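Local coordinates for N-deoxyribosyltransferase (Bacillus psychrosaccharolyticus, PDB 6EVS), which catalyses the transfer of 2-deoxyribose between nucleobases, exchanging the base of a 2'-deoxyribonucleoside, and serves as a biocatalyst for making modified nucleosides, at the interface of chains A and B and the interface of chains A and C. Residues are numbered along the deposited sequence; one frame, centred on the assembly and turned at random. Chains: chain A/B/C, N-deoxyribosyltransferase.

Contact 1: the interface of chains A and B. Residues chain A 59, 81, 85; chain B 107, 109.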
ATOM      1  N   ASP A  59      17.020   4.003   7.180  1.00 26.50           N
ATOM      2  CA  ASP A  59      16.055   4.997   7.654  1.00 29.88           C
ATOM      3  C   ASP A  59      14.641   4.600   7.257  1.00 34.82           C
ATOM      4  O   ASP A  59      13.735   4.541   8.101  1.00 29.53           O
ATOM      5  CB  ASP A  59      16.399   6.378   7.085  1.00 27.86           C
ATOM      6  CG  ASP A  59      17.573   7.048   7.804  1.00 38.75           C
ATOM      7  OD1 ASP A  59      18.132   6.442   8.749  1.00 39.17           O
ATOM      8  OD2 ASP A  59      17.926   8.177   7.418  1.00 37.29           O
ATOM      9  N   GLY A  81      14.374  16.752   4.148  1.00 33.58           N
ATOM     10  CA  GLY A  81      14.306  15.317   4.385  1.00 38.07           C
ATOM     11  C   GLY A  81      13.248  14.963   5.410  1.00 33.98           C
ATOM     12  O   GLY A  81      12.548  13.957   5.268  1.00 30.63           O
ATOM     13  N   GLU A  85      10.084  12.502   4.922  1.00 31.74           N
ATOM     14  CA  GLU A  85       9.779  11.370   5.794  1.00 24.41           C
ATOM     15  C   GLU A  85       8.365  11.438   6.351  1.00 23.31           C
ATOM     16  O   GLU A  85       7.766  10.391   6.611  1.00 23.66           O
ATOM     17  CB  GLU A  85      10.796  11.295   6.933  1.00 30.12           C
ATOM     18  CG  GLU A  85      12.204  11.024   6.402  1.00 26.27           C
ATOM     19  CD  GLU A  85      13.275  11.136   7.466  1.00 35.47           C
ATOM     20  OE1 GLU A  85      13.096  11.871   8.466  1.00 34.19           O
ATOM     21  OE2 GLU A  85      14.318  10.486   7.280  1.00 39.72           O
TER
ATOM     22  N   ASN B 107      18.863  16.907  -0.372  1.00 53.18           N
ATOM     23  CA  ASN B 107      18.843  15.955   0.727  1.00 50.30           C
ATOM     24  C   ASN B 107      18.878  14.513   0.209  1.00 49.77           C
ATOM     25  O   ASN B 107      18.349  14.205  -0.858  1.00 42.46           O
ATOM     26  CB  ASN B 107      17.586  16.219   1.570  1.00 44.38           C
ATOM     27  CG  ASN B 107      17.430  15.252   2.724  1.00 47.00           C
ATOM     28  OD1 ASN B 107      16.870  14.171   2.570  1.00 48.84           O
ATOM     29  ND2 ASN B 107      17.911  15.649   3.895  1.00 50.26           N
ATOM     30  N   MET B 109      17.337  11.771   1.184  1.00 35.76           N
ATOM     31  CA  MET B 109      16.086  11.038   1.014  1.00 35.13           C
ATOM     32  C   MET B 109      15.427  11.361  -0.320  1.00 37.04           C
ATOM     33  O   MET B 109      14.760  10.501  -0.908  1.00 36.91           O
ATOM     34  CB  MET B 109      15.117  11.328   2.166  1.00 38.53           C
ATOM     35  CG  MET B 109      15.741  11.180   3.545  1.00 43.19           C
ATOM     36  SD  MET B 109      16.468   9.550   3.820  1.00 42.55           S
ATOM     37  CE  MET B 109      14.995   8.579   4.198  1.00 39.16           C
TER

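Contact 2: the interface of chains A and B. Residues chain A 51-53, 55-56, 59; chain B 108-109, 112.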
ATOM      1  N   TRP A  51      27.436   4.298   1.589  1.00 42.06           N
ATOM      2  CA  TRP A  51      26.913   4.991   2.763  1.00 40.58           C
ATOM      3  C   TRP A  51      25.561   5.635   2.470  1.00 43.63           C
ATOM      4  O   TRP A  51      24.618   5.504   3.267  1.00 36.20           O
ATOM      5  CB  TRP A  51      27.942   6.030   3.255  1.00 43.76           C
ATOM      6  CG  TRP A  51      27.420   6.847   4.386  1.00 43.45           C
ATOM      7  CD1 TRP A  51      27.513   6.567   5.720  1.00 46.80           C
ATOM      8  CD2 TRP A  51      26.687   8.066   4.279  1.00 44.37           C
ATOM      9  NE1 TRP A  51      26.875   7.544   6.453  1.00 49.31           N
ATOM     10  CE2 TRP A  51      26.367   8.480   5.591  1.00 48.77           C
ATOM     11  CE3 TRP A  51      26.279   8.861   3.202  1.00 50.61           C
ATOM     12  CZ2 TRP A  51      25.649   9.648   5.851  1.00 47.23           C
ATOM     13  CZ3 TRP A  51      25.569  10.025   3.465  1.00 46.53           C
ATOM     14  CH2 TRP A  51      25.253  10.397   4.776  1.00 45.08           C
ATOM     15  N   ARG A  52      25.431   6.300   1.317  1.00 37.30           N
ATOM     16  CA  ARG A  52      24.150   6.905   0.953  1.00 35.03           C
ATOM     17  C   ARG A  52      23.051   5.842   0.834  1.00 36.50           C
ATOM     18  O   ARG A  52      21.914   6.054   1.269  1.00 35.29           O
ATOM     19  CB  ARG A  52      24.301   7.702  -0.352  1.00 57.02           C
ATOM     20  CG  ARG A  52      23.703   7.032  -1.579  1.00 64.28           C
ATOM     21  CD  ARG A  52      23.851   7.814  -2.880  1.00 70.38           C
ATOM     22  NE  ARG A  52      22.890   7.339  -3.883  1.00 75.94           N
ATOM     23  CZ  ARG A  52      22.656   7.952  -5.041  1.00 82.25           C
ATOM     24  NH1 ARG A  52      23.310   9.072  -5.333  1.00 83.44           N
ATOM     25  NH2 ARG A  52      21.759   7.462  -5.896  1.00 77.88           N
ATOM     26  N   THR A  53      23.385   4.680   0.278  1.00 34.40           N
ATOM     27  CA  THR A  53      22.397   3.619   0.102  1.00 33.75           C
ATOM     28  C   THR A  53      21.963   3.052   1.442  1.00 32.98           C
ATOM     29  O   THR A  53      20.761   2.907   1.701  1.00 31.12           O
ATOM     30  CB  THR A  53      22.971   2.527  -0.796  1.00 35.04           C
ATOM     31  OG1 THR A  53      23.425   3.115  -2.015  1.00 40.19           O
ATOM     32  CG2 THR A  53      21.916   1.426  -1.078  1.00 34.30           C
ATOM     33  N   VAL A  55      22.176   4.272   4.501  1.00 32.73           N
ATOM     34  CA  VAL A  55      21.464   5.216   5.358  1.00 33.77           C
ATOM     35  C   VAL A  55      20.021   5.360   4.895  1.00 30.65           C
ATOM     36  O   VAL A  55      19.080   5.288   5.699  1.00 32.16           O
ATOM     37  CB  VAL A  55      22.191   6.571   5.385  1.00 35.05           C
ATOM     38  CG1 VAL A  55      21.255   7.648   5.949  1.00 37.49           C
ATOM     39  CG2 VAL A  55      23.473   6.478   6.212  1.00 38.63           C
ATOM     40  N   PHE A  56      19.821   5.582   3.595  1.00 31.32           N
ATOM     41  CA  PHE A  56      18.467   5.650   3.057  1.00 28.02           C
ATOM     42  C   PHE A  56      17.679   4.392   3.401  1.00 33.75           C
ATOM     43  O   PHE A  56      16.575   4.465   3.951  1.00 25.80           O
ATOM     44  CB  PHE A  56      18.520   5.849   1.541  1.00 28.65           C
ATOM     45  CG  PHE A  56      17.163   5.969   0.907  1.00 27.37           C
ATOM     46  CD1 PHE A  56      16.508   7.201   0.843  1.00 37.30           C
ATOM     47  CD2 PHE A  56      16.550   4.868   0.385  1.00 25.92           C
ATOM     48  CE1 PHE A  56      15.242   7.308   0.248  1.00 26.12           C
ATOM     49  CE2 PHE A  56      15.264   4.954  -0.201  1.00 39.30           C
ATOM     50  CZ  PHE A  56      14.616   6.187  -0.257  1.00 27.23           C
ATOM     51  N   ASP A  59      17.020   4.003   7.180  1.00 26.50           N
ATOM     52  CA  ASP A  59      16.055   4.997   7.654  1.00 29.88           C
ATOM     53  C   ASP A  59      14.641   4.600   7.257  1.00 34.82           C
ATOM     54  O   ASP A  59      13.735   4.541   8.101  1.00 29.53           O
ATOM     55  CB  ASP A  59      16.399   6.378   7.085  1.00 27.86           C
ATOM     56  CG  ASP A  59      17.573   7.048   7.804  1.00 38.75           C
ATOM     57  OD1 ASP A  59      18.132   6.442   8.749  1.00 39.17           O
ATOM     58  OD2 ASP A  59      17.926   8.177   7.418  1.00 37.29           O
TER
ATOM     59  N   LEU B 108      19.540  13.641   0.974  1.00 39.07           N
ATOM     60  CA  LEU B 108      19.692  12.224   0.639  1.00 47.20           C
ATOM     61  C   LEU B 108      18.347  11.543   0.336  1.00 44.72           C
ATOM     62  O   LEU B 108      18.219  10.791  -0.645  1.00 36.75           O
ATOM     63  CB  LEU B 108      20.407  11.542   1.810  1.00 50.39           C
ATOM     64  CG  LEU B 108      20.788  10.059   1.886  1.00 58.11           C
ATOM     65  CD1 LEU B 108      22.204   9.956   2.408  1.00 66.53           C
ATOM     66  CD2 LEU B 108      19.836   9.319   2.809  1.00 60.62           C
ATOM     67  N   MET B 109      17.337  11.771   1.184  1.00 35.76           N
ATOM     68  CA  MET B 109      16.086  11.038   1.014  1.00 35.13           C
ATOM     69  C   MET B 109      15.427  11.361  -0.320  1.00 37.04           C
ATOM     70  O   MET B 109      14.760  10.501  -0.908  1.00 36.91           O
ATOM     71  CB  MET B 109      15.117  11.328   2.166  1.00 38.53           C
ATOM     72  CG  MET B 109      15.741  11.180   3.545  1.00 43.19           C
ATOM     73  SD  MET B 109      16.468   9.550   3.820  1.00 42.55           S
ATOM     74  CE  MET B 109      14.995   8.579   4.198  1.00 39.16           C
ATOM     75  N   ASP B 112      17.958   9.902  -3.399  1.00 41.82           N
ATOM     76  CA  ASP B 112      17.940   8.446  -3.468  1.00 43.00           C
ATOM     77  C   ASP B 112      16.594   7.902  -3.916  1.00 45.35           C
ATOM     78  O   ASP B 112      16.523   6.761  -4.374  1.00 53.51           O
ATOM     79  CB  ASP B 112      18.321   7.834  -2.121  1.00 38.73           C
ATOM     80  CG  ASP B 112      19.735   7.277  -2.136  1.00 56.36           C
ATOM     81  OD1 ASP B 112      20.449   7.600  -3.098  1.00 58.69           O
ATOM     82  OD2 ASP B 112      20.129   6.514  -1.230  1.00 62.47           O
TER
HETATM   83  O   HOH W   1      21.894   5.154  -3.244  1.00 56.22           O

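Contact 3: the interface of chains A and B. Residues chain A 90, 109-110, 112-113; chain B 56, 84.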
ATOM      1  N   TYR A  90       2.925   9.143   6.164  1.00 27.47           N
ATOM      2  CA  TYR A  90       1.483   9.256   5.979  1.00 24.12           C
ATOM      3  C   TYR A  90       0.965   8.186   5.030  1.00 24.60           C
ATOM      4  O   TYR A  90      -0.010   7.490   5.337  1.00 28.19           O
ATOM      5  CB  TYR A  90       1.141  10.649   5.449  1.00 23.47           C
ATOM      6  CG  TYR A  90      -0.346  10.860   5.268  1.00 28.34           C
ATOM      7  CD1 TYR A  90      -1.183  11.001   6.369  1.00 32.30           C
ATOM      8  CD2 TYR A  90      -0.913  10.914   4.000  1.00 26.42           C
ATOM      9  CE1 TYR A  90      -2.550  11.212   6.214  1.00 30.36           C
ATOM     10  CE2 TYR A  90      -2.279  11.108   3.838  1.00 28.18           C
ATOM     11  CZ  TYR A  90      -3.082  11.266   4.942  1.00 31.54           C
ATOM     12  OH  TYR A  90      -4.433  11.447   4.770  1.00 37.86           O
ATOM     13  N   MET A 109       0.127  20.730   3.515  1.00 33.28           N
ATOM     14  CA  MET A 109       0.275  19.290   3.281  1.00 34.87           C
ATOM     15  C   MET A 109       0.696  18.582   4.562  1.00 39.90           C
ATOM     16  O   MET A 109       0.252  17.459   4.826  1.00 33.26           O
ATOM     17  CB  MET A 109       1.263  19.005   2.141  1.00 31.03           C
ATOM     18  CG  MET A 109       0.882  19.679   0.810  1.00 33.31           C
ATOM     19  SD  MET A 109      -0.794  19.268   0.234  1.00 35.93           S
ATOM     20  CE  MET A 109      -0.586  17.505  -0.099  1.00 35.90           C
ATOM     21  N   ILE A 110       1.480  19.254   5.405  1.00 33.39           N
ATOM     22  CA  ILE A 110       1.914  18.666   6.669  1.00 30.90           C
ATOM     23  C   ILE A 110       0.825  18.775   7.730  1.00 33.62           C
ATOM     24  O   ILE A 110       0.483  17.785   8.393  1.00 33.37           O
ATOM     25  CB  ILE A 110       3.227  19.332   7.126  1.00 38.35           C
ATOM     26  CG1 ILE A 110       4.376  18.898   6.204  1.00 38.07           C
ATOM     27  CG2 ILE A 110       3.515  18.992   8.581  1.00 40.03           C
ATOM     28  CD1 ILE A 110       5.707  19.526   6.559  1.00 44.15           C
ATOM     29  N   ASP A 112      -2.357  19.040   7.434  1.00 32.50           N
ATOM     30  CA  ASP A 112      -3.536  18.226   7.136  1.00 36.09           C
ATOM     31  C   ASP A 112      -3.245  16.726   7.160  1.00 39.18           C
ATOM     32  O   ASP A 112      -4.166  15.925   6.940  1.00 35.68           O
ATOM     33  CB  ASP A 112      -4.113  18.623   5.775  1.00 37.25           C
ATOM     34  CG  ASP A 112      -4.787  19.988   5.801  1.00 44.99           C
ATOM     35  OD1 ASP A 112      -4.138  21.009   5.466  1.00 50.37           O
ATOM     36  OD2 ASP A 112      -5.970  20.047   6.176  1.00 45.26           O
ATOM     37  N   SER A 113      -1.990  16.344   7.407  1.00 28.00           N
ATOM     38  CA  SER A 113      -1.529  14.956   7.451  1.00 34.92           C
ATOM     39  C   SER A 113      -1.178  14.482   8.846  1.00 39.17           C
ATOM     40  O   SER A 113      -0.763  13.330   8.998  1.00 41.86           O
ATOM     41  CB  SER A 113      -0.247  14.764   6.617  1.00 32.15           C
ATOM     42  OG  SER A 113      -0.288  15.414   5.382  1.00 50.65           O
TER
ATOM     43  N   PHE B  56      -5.774  19.981   0.306  1.00 31.46           N
ATOM     44  CA  PHE B  56      -5.035  18.754   0.597  1.00 31.54           C
ATOM     45  C   PHE B  56      -5.650  17.555  -0.118  1.00 26.30           C
ATOM     46  O   PHE B  56      -4.941  16.748  -0.741  1.00 25.58           O
ATOM     47  CB  PHE B  56      -5.003  18.527   2.108  1.00 27.53           C
ATOM     48  CG  PHE B  56      -4.341  17.250   2.503  1.00 28.65           C
ATOM     49  CD1 PHE B  56      -2.954  17.191   2.639  1.00 36.27           C
ATOM     50  CD2 PHE B  56      -5.084  16.097   2.718  1.00 29.35           C
ATOM     51  CE1 PHE B  56      -2.331  16.006   2.992  1.00 32.89           C
ATOM     52  CE2 PHE B  56      -4.461  14.911   3.070  1.00 39.52           C
ATOM     53  CZ  PHE B  56      -3.079  14.871   3.214  1.00 36.42           C
ATOM     54  N   TRP B  84       7.252  16.845   1.039  1.00 29.28           N
ATOM     55  CA  TRP B  84       6.182  15.952   1.490  1.00 29.94           C
ATOM     56  C   TRP B  84       5.562  15.187   0.322  1.00 27.78           C
ATOM     57  O   TRP B  84       5.359  13.964   0.396  1.00 25.68           O
ATOM     58  CB  TRP B  84       5.112  16.787   2.226  1.00 26.06           C
ATOM     59  CG  TRP B  84       4.069  15.944   2.975  1.00 29.74           C
ATOM     60  CD1 TRP B  84       4.055  15.652   4.314  1.00 32.96           C
ATOM     61  CD2 TRP B  84       2.900  15.335   2.423  1.00 29.37           C
ATOM     62  NE1 TRP B  84       2.960  14.877   4.622  1.00 28.08           N
ATOM     63  CE2 TRP B  84       2.234  14.666   3.479  1.00 27.40           C
ATOM     64  CE3 TRP B  84       2.355  15.276   1.140  1.00 34.98           C
ATOM     65  CZ2 TRP B  84       1.055  13.946   3.289  1.00 28.05           C
ATOM     66  CZ3 TRP B  84       1.179  14.540   0.949  1.00 32.45           C
ATOM     67  CH2 TRP B  84       0.542  13.899   2.021  1.00 30.65           C
TER

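Contact 4: the interface of chains A and C. Residues chain A 58, 61-62, 65; chain C 115, 131-132, 134.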
ATOM      1  N   ASN A  58      18.252   2.035   5.655  1.00 28.45           N
ATOM      2  CA  ASN A  58      18.039   1.797   7.076  1.00 28.69           C
ATOM      3  C   ASN A  58      16.994   2.747   7.632  1.00 29.58           C
ATOM      4  O   ASN A  58      16.165   2.356   8.466  1.00 26.66           O
ATOM      5  CB  ASN A  58      19.355   1.947   7.843  1.00 30.66           C
ATOM      6  CG  ASN A  58      19.269   1.394   9.252  1.00 38.37           C
ATOM      7  OD1 ASN A  58      18.598   0.381   9.491  1.00 34.30           O
ATOM      8  ND2 ASN A  58      19.937   2.049  10.192  1.00 33.39           N
ATOM      9  N   GLU A  61      13.505   1.653   6.292  1.00 24.27           N
ATOM     10  CA  GLU A  61      13.104   0.444   7.004  1.00 26.44           C
ATOM     11  C   GLU A  61      12.660   0.764   8.433  1.00 28.64           C
ATOM     12  O   GLU A  61      11.719   0.143   8.948  1.00 30.10           O
ATOM     13  CB  GLU A  61      14.237  -0.591   7.002  1.00 27.79           C
ATOM     14  CG  GLU A  61      13.738  -2.011   7.167  1.00 49.77           C
ATOM     15  CD  GLU A  61      12.897  -2.477   5.985  1.00 58.12           C
ATOM     16  OE1 GLU A  61      12.090  -3.404   6.165  1.00 65.24           O
ATOM     17  OE2 GLU A  61      13.030  -1.912   4.877  1.00 62.32           O
ATOM     18  N   HIS A  62      13.290   1.757   9.083  1.00 24.37           N
ATOM     19  CA  HIS A  62      12.875   2.061  10.445  1.00 24.47           C
ATOM     20  C   HIS A  62      11.615   2.922  10.501  1.00 27.72           C
ATOM     21  O   HIS A  62      10.918   2.909  11.521  1.00 26.32           O
ATOM     22  CB  HIS A  62      14.021   2.697  11.224  1.00 25.67           C
ATOM     23  CG  HIS A  62      14.969   1.683  11.775  1.00 28.21           C
ATOM     24  ND1 HIS A  62      16.020   1.176  11.040  1.00 28.49           N
ATOM     25  CD2 HIS A  62      14.985   1.025  12.958  1.00 29.29           C
ATOM     26  CE1 HIS A  62      16.681   0.297  11.774  1.00 32.43           C
ATOM     27  NE2 HIS A  62      16.067   0.175  12.937  1.00 30.60           N
ATOM     28  N   TRP A  65       9.276   0.026  10.353  1.00 23.12           N
ATOM     29  CA  TRP A  65       9.283  -0.683  11.634  1.00 28.00           C
ATOM     30  C   TRP A  65       8.513   0.067  12.726  1.00 26.91           C
ATOM     31  O   TRP A  65       7.968  -0.559  13.644  1.00 24.81           O
ATOM     32  CB  TRP A  65      10.742  -0.915  12.034  1.00 25.94           C
ATOM     33  CG  TRP A  65      11.126  -1.054  13.497  1.00 31.12           C
ATOM     34  CD1 TRP A  65      11.342  -2.225  14.184  1.00 33.71           C
ATOM     35  CD2 TRP A  65      11.407   0.015  14.430  1.00 36.95           C
ATOM     36  NE1 TRP A  65      11.734  -1.949  15.478  1.00 35.27           N
ATOM     37  CE2 TRP A  65      11.775  -0.586  15.657  1.00 43.38           C
ATOM     38  CE3 TRP A  65      11.397   1.419  14.339  1.00 33.48           C
ATOM     39  CZ2 TRP A  65      12.102   0.172  16.801  1.00 45.12           C
ATOM     40  CZ3 TRP A  65      11.724   2.177  15.484  1.00 34.37           C
ATOM     41  CH2 TRP A  65      12.065   1.549  16.694  1.00 39.25           C
TER
ATOM     42  N   HIS C 115      16.808  -6.836   5.175  1.00 28.40           N
ATOM     43  CA  HIS C 115      17.311  -5.890   6.161  1.00 28.07           C
ATOM     44  C   HIS C 115      18.446  -6.470   6.990  1.00 33.36           C
ATOM     45  O   HIS C 115      19.329  -5.727   7.424  1.00 34.90           O
ATOM     46  CB  HIS C 115      16.179  -5.446   7.104  1.00 25.69           C
ATOM     47  CG  HIS C 115      16.604  -4.384   8.067  1.00 28.29           C
ATOM     48  ND1 HIS C 115      16.904  -3.101   7.672  1.00 32.24           N
ATOM     49  CD2 HIS C 115      16.817  -4.428   9.404  1.00 33.39           C
ATOM     50  CE1 HIS C 115      17.260  -2.389   8.730  1.00 33.79           C
ATOM     51  NE2 HIS C 115      17.212  -3.169   9.796  1.00 33.68           N
ATOM     52  N   THR C 131      15.680  -2.957  18.286  1.00 42.37           N
ATOM     53  CA  THR C 131      16.141  -1.819  17.500  1.00 38.88           C
ATOM     54  C   THR C 131      16.301  -2.134  16.019  1.00 41.43           C
ATOM     55  O   THR C 131      16.358  -1.200  15.205  1.00 31.74           O
ATOM     56  CB  THR C 131      17.475  -1.297  18.039  1.00 45.63           C
ATOM     57  OG1 THR C 131      18.442  -2.353  18.039  1.00 46.88           O
ATOM     58  CG2 THR C 131      17.315  -0.768  19.459  1.00 43.31           C
ATOM     59  N   LEU C 132      16.393  -3.415  15.657  1.00 36.05           N
ATOM     60  CA  LEU C 132      16.450  -3.846  14.264  1.00 32.08           C
ATOM     61  C   LEU C 132      17.591  -3.171  13.489  1.00 30.62           C
ATOM     62  O   LEU C 132      17.356  -2.497  12.483  1.00 30.88           O
ATOM     63  CB  LEU C 132      15.106  -3.594  13.596  1.00 35.05           C
ATOM     64  CG  LEU C 132      14.738  -4.303  12.299  1.00 41.41           C
ATOM     65  CD1 LEU C 132      13.920  -5.555  12.608  1.00 40.11           C
ATOM     66  CD2 LEU C 132      13.958  -3.377  11.373  1.00 39.19           C
ATOM     67  N   ILE C 134      20.620  -2.572  10.888  1.00 34.51           N
ATOM     68  CA  ILE C 134      20.811  -3.080   9.540  1.00 38.52           C
ATOM     69  C   ILE C 134      22.005  -4.026   9.542  1.00 39.07           C
ATOM     70  O   ILE C 134      22.995  -3.798  10.245  1.00 34.46           O
ATOM     71  CB  ILE C 134      20.978  -1.908   8.551  1.00 40.69           C
ATOM     72  CG1 ILE C 134      20.879  -2.384   7.096  1.00 39.70           C
ATOM     73  CG2 ILE C 134      22.227  -1.090   8.830  1.00 38.62           C
ATOM     74  CD1 ILE C 134      21.009  -1.256   6.088  1.00 43.16           C
TER

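Contact 1: the interface of chains A and B
The methyl end of B:Met109 reaches into chain A between two acidic side chains. Its CE lies 3.9 Å from CB of A:Asp59 and 3.7 Å from OE2, a carboxylate oxygen of A:Glu85. The methionine side chain crosses each of these side chains at about a right angle. Bends at chi2 (-56°) and chi3 (-79°) fold the methionine so that its methyl, rather than a stretched-out chain, fills this position. A:Glu85 approaches with a chain that runs extended beyond CG and presents its carboxylate to the methyl. Farther out, a face of the B:Asn107 amide lies over CA of A:Gly81 at the start of helix 80-91, where the glycine has no side chain to hold it off. Its CG is 3.5 Å from the CA of A:Gly81, and the amide oxygen OD1 is 3.3 Å from the same CA. That oxygen also accepts a hydrogen bond of 2.8 Å from the backbone N of B:Met109. The donor sits above the carbonyl plane, and the bond caps the first turn of helix 108-113, fixing the amide's rotation and tying it to the methionine. A:Glu85 lies in the GTAWELG motif of this family and is the catalytic nucleophile, with A:Asp59 another conserved acid of the active site. B:Asn107 and B:Met109 therefore complete, from the neighbouring subunit, a deoxyribose-binding pocket built by two chains.

Contact 2: the interface of chains A and B
A:Phe56 lies beside B:Asp112 and can be followed outward from its CB, which is 3.3 Å from the carboxylate oxygen OD2 of B:Asp112. The CB also touches the methyl CD2 of B:Leu108. With CG anti to the backbone N (chi1 -178°), the ring slides past the aspartate in the opposite direction. CB of B:Asp112 then lies over the ring face, offset toward the rim and 3.9 Å from the centroid, a CH-pi contact. The ring and carboxylate planes stand 80° apart. On the rim, CD1 meets the sulfur of B:Met109 at 3.8 Å, and beyond it CE1 lies 3.4 Å from the backbone O of the same methionine. B:Leu108 splits its two methyls: CD1 packs 3.5 Å from CZ3 of A:Trp51, while CD2 packs against A:Val55 CG1 and the backbone N of A:Phe56. The polar end is less certain. A:Arg52 is poorly ordered, and the salt bridge of its NE with OD1 of B:Asp112, at 2.6 Å, is a pairing of charge, because the N-H is aimed at water 1 instead. Water 1 gathers A:Arg52 NE, A:Thr53 OG1 and B:Asp112 OD1, the arginine leg being doubtful given that disorder. The patch lies along one side of helix 49-65 of chain A, which receives the short helix 108-113 of chain B in a part of the two-fold interface.

Contact 3: the interface of chains A and B
Aromatic packing leads: CD2 of A:Tyr90 lies 3.7 Å from CZ2 of B:Trp84, the two side chains crossing at a slant. Farther along the same edge of the tyrosine, CE2 meets B:Phe56 from the opposite direction, in the plane of the phenylalanine ring at its edge, 3.9 Å from CZ. With CG anti to the backbone N (chi1 -169°), the indole of B:Trp84 extends to meet both A:Met109 and A:Tyr90. Aliphatic contacts fill in around the rings. The methyl CE of A:Met109 touches both CZ3 of B:Trp84 and CD1 of B:Phe56, each at 3.6 Å, and so bridges the two aromatics. A:Ile110 adds its CG1 at 3.8 Å from CD1 of the indole, and CB of A:Ser113 packs against CZ2. Contacts to ring faces complete the patch. CB of A:Asp112 covers a face of B:Phe56 in a CH-pi contact, but here the carboxylate is turned to only 23° from the ring plane. The carbonyl oxygen of A:Met109 stands 3.6 Å above the indole plane, toward its rim. In the fold, helix 108-111 and the residues just after it, with the end of helix 80-91 of chain A, face helices 49-65 and 80-92 of chain B.

Contact 4: the interface of chains A and C
The imidazole of A:His62 is joined to chain C by a hydrogen bond of 2.7 Å from NE2 to the backbone O of C:Thr131. The acceptor lies in the ring plane, and the bond is nearly straight at 160° at the hydrogen. The next carbonyl, O of C:Leu132, lies 3.0 Å from both NE2 and CE1 of A:His62, beside the main bond; the left-handed backbone of C:Leu132 (phi 55°, psi 59°) may turn it there. Beside this pair, the amide oxygen OD1 of A:Asn58 meets the edge of the C:His115 ring in its plane, 3.2 Å from CE1, with amide and ring nearly coplanar. The same oxygen is 3.4 Å from CB of C:Ile134. The aliphatic part of A:Glu61 slides past C:His115 in the opposite direction, CG lying over a face of the imidazole, 3.4 Å from ND1. A looser apolar contact brings CD1 of A:Trp65 to the methyl CD2 of C:Leu132. In the second shell, ND1 of A:His62 donates to the backbone O of A:Asn58 at 2.8 Å, one helical turn earlier, which fixes the ring's rotation. With carbonyls at both ring nitrogens, a charged imidazole would probably be stabilised. On the other side, NE2 of C:His115 bonds to O of C:Leu132 at 2.8 Å and steadies that carbonyl. The patch joins the last turns of helix 49-65 to loop residues of chain C, beside strand 116-118 and after helix 121-126.

Helix 49-65 of chain A links contacts 1, 2 and 4, with chain B on one side and chain C on another. Contacts 1 and 2 are neighbours, their C-alpha centres about 7 Å apart, and share A:Asp59 and B:Met109; contact 4 lies about 15 Å from contact 1 and 13 Å from contact 2. Contact 3, about 23 Å from contact 2, uses the equivalent elements with the chains exchanged across the two-fold. The A-B interface thus completes active sites, while the A-C interface probably joins such dimers into the hexamer of the deposited assembly, as in related deoxyribosyltransferases.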